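Local coordinates for Bot.2110.4 (Unidentified, PDB 5VMR), which binds the receptor-binding domain of botulinum neurotoxin type B as a de novo designed mini-protein and probably acts as an inhibitor of the toxin, at residues Cys5-Ile9 and Ala24-Tyr30. Numbering follows the deposited sequence.
Sequences CALKI and AAKKCGY
In this designed three-helix mini-protein, a disulfide staples helix 3-14 to the C-terminal end of helix 18-28. Segments 5-9 and 24-28 run antiparallel at 167°, their axes 9.5 Å apart, and the register pairs C5 with C28 (CA-CA 5.9 Å) and I9 with A24 (CA-CA 6.0 Å), one turn on along helix 3-14 and back along helix 18-28. I9, the residue with most surface buried here, is an mt rotamer (chi1 -60°, chi2 168°) that pushes CD1 between three partners: A25 CB at 4.0 Å, C28 SG at 3.8 Å and CE2 of the Y30 ring at 3.4 Å. Its CG1 meets A24 CB at 3.9 Å; the small alanines let the isoleucine pack close to the facing helix. Beyond C28 the helix ends at G29, whose phi/psi of 116/7° would jam a CB against the preceding carbonyl; Y30 N then hydrogen-bonds back to A25 O (2.9 Å), the 6→1 bond of a Schellman motif. With chi1 -65°, Y30 reaches over I9 until its OH lies 3.8 Å from A6 CB. On K8, NZ passes 3.4 Å from A24 CB and forms a salt bridge with an acidic side chain of the neighbouring toxin chain, so helix 3-14 serves both the core and the binding face. No hydrogen bond joins the segments; the covalent link is C5 SG to C28 SG, 2.0 Å, with chi3 -98°.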
loop_
_atom_site.group_PDB
_atom_site.type_symbol
_atom_site.label_atom_id
_atom_site.label_comp_id
_atom_site.label_asym_id
_atom_site.label_seq_id
_atom_site.Cartn_x
_atom_site.Cartn_y
_atom_site.Cartn_z
ATOM N N CYS C 5 -19.444 31.374 3.360
ATOM C CA CYS C 5 -19.133 32.633 2.693
ATOM C C CYS C 5 -17.934 33.295 3.362
ATOM O O CYS C 5 -17.035 33.796 2.693
ATOM C CB CYS C 5 -20.346 33.567 2.716
ATOM S SG CYS C 5 -20.648 34.465 1.164
ATOM N N ALA C 6 -17.913 33.268 4.690
ATOM C CA ALA C 6 -16.820 33.860 5.449
ATOM C C ALA C 6 -15.502 33.178 5.109
ATOM O O ALA C 6 -14.462 33.824 5.005
ATOM C CB ALA C 6 -17.095 33.768 6.932
ATOM N N LEU C 7 -15.548 31.860 4.945
ATOM C CA LEU C 7 -14.343 31.107 4.620
ATOM C C LEU C 7 -13.878 31.405 3.209
ATOM O O LEU C 7 -12.677 31.502 2.940
ATOM C CB LEU C 7 -14.591 29.617 4.779
ATOM C CG LEU C 7 -14.878 29.238 6.227
ATOM C CD1 LEU C 7 -15.678 27.953 6.272
ATOM C CD2 LEU C 7 -13.575 29.111 6.988
ATOM N N LYS C 8 -14.845 31.536 2.311
ATOM C CA LYS C 8 -14.569 31.864 0.919
ATOM C C LYS C 8 -13.789 33.187 0.844
ATOM O O LYS C 8 -12.825 33.318 0.089
ATOM C CB LYS C 8 -15.890 31.914 0.146
ATOM C CG LYS C 8 -15.786 32.179 -1.329
ATOM C CD LYS C 8 -17.015 31.609 -2.038
ATOM C CE LYS C 8 -18.223 32.525 -1.921
ATOM N NZ LYS C 8 -17.907 33.921 -2.313
ATOM N N ILE C 9 -14.165 34.139 1.690
ATOM C CA ILE C 9 -13.451 35.410 1.771
ATOM C C ILE C 9 -12.015 35.213 2.229
ATOM O O ILE C 9 -11.092 35.790 1.649
ATOM C CB ILE C 9 -14.152 36.389 2.738
ATOM C CG1 ILE C 9 -15.580 36.659 2.261
ATOM C CG2 ILE C 9 -13.342 37.682 2.894
ATOM C CD1 ILE C 9 -16.434 37.365 3.275
ATOM N N ALA C 24 -16.763 39.023 -2.677
ATOM C CA ALA C 24 -17.450 38.000 -1.905
ATOM C C ALA C 24 -18.044 38.618 -0.650
ATOM O O ALA C 24 -19.190 38.342 -0.300
ATOM C CB ALA C 24 -16.502 36.866 -1.554
ATOM N N ALA C 25 -17.264 39.466 0.015
ATOM C CA ALA C 25 -17.723 40.173 1.207
ATOM C C ALA C 25 -18.976 41.012 0.930
ATOM O O ALA C 25 -19.913 41.013 1.732
ATOM C CB ALA C 25 -16.611 41.046 1.757
ATOM N N LYS C 26 -18.997 41.711 -0.203
ATOM C CA LYS C 26 -20.162 42.512 -0.578
ATOM C C LYS C 26 -21.402 41.632 -0.750
ATOM O O LYS C 26 -22.467 41.949 -0.221
ATOM C CB LYS C 26 -19.892 43.300 -1.866
ATOM C CG LYS C 26 -18.836 44.394 -1.723
ATOM C CD LYS C 26 -18.572 45.116 -3.048
ATOM C CE LYS C 26 -17.524 46.217 -2.881
ATOM N NZ LYS C 26 -17.204 46.907 -4.165
ATOM N N LYS C 27 -21.248 40.518 -1.464
ATOM C CA LYS C 27 -22.328 39.548 -1.658
ATOM C C LYS C 27 -22.734 38.844 -0.362
ATOM O O LYS C 27 -23.917 38.590 -0.137
ATOM C CB LYS C 27 -21.925 38.496 -2.696
ATOM C CG LYS C 27 -21.406 39.053 -4.012
ATOM C CD LYS C 27 -20.370 38.114 -4.621
ATOM C CE LYS C 27 -21.012 36.892 -5.256
ATOM N NZ LYS C 27 -19.994 36.006 -5.887
ATOM N N CYS C 28 -21.743 38.515 0.469
ATOM C CA CYS C 28 -21.954 37.736 1.697
ATOM C C CYS C 28 -22.925 38.385 2.682
ATOM O O CYS C 28 -23.616 37.690 3.427
ATOM C CB CYS C 28 -20.621 37.484 2.408
ATOM S SG CYS C 28 -19.634 36.118 1.756
ATOM N N GLY C 29 -22.965 39.708 2.573
ATOM C CA GLY C 29 -23.620 40.597 3.500
ATOM C C GLY C 29 -22.820 41.610 4.302
ATOM O O GLY C 29 -23.377 42.317 5.125
ATOM N N TYR C 30 -21.535 41.772 4.045
ATOM C CA TYR C 30 -20.747 42.681 4.868
ATOM C C TYR C 30 -20.766 44.155 4.441
ATOM O O TYR C 30 -21.223 44.492 3.364
ATOM C CB TYR C 30 -19.294 42.224 4.925
ATOM C CG TYR C 30 -19.067 40.917 5.599
ATOM C CD1 TYR C 30 -18.886 40.848 6.956
ATOM C CD2 TYR C 30 -19.013 39.760 4.876
ATOM C CE1 TYR C 30 -18.668 39.652 7.579
ATOM C CE2 TYR C 30 -18.800 38.555 5.484
ATOM C CZ TYR C 30 -18.626 38.511 6.837
ATOM O OH TYR C 30 -18.411 37.308 7.434
#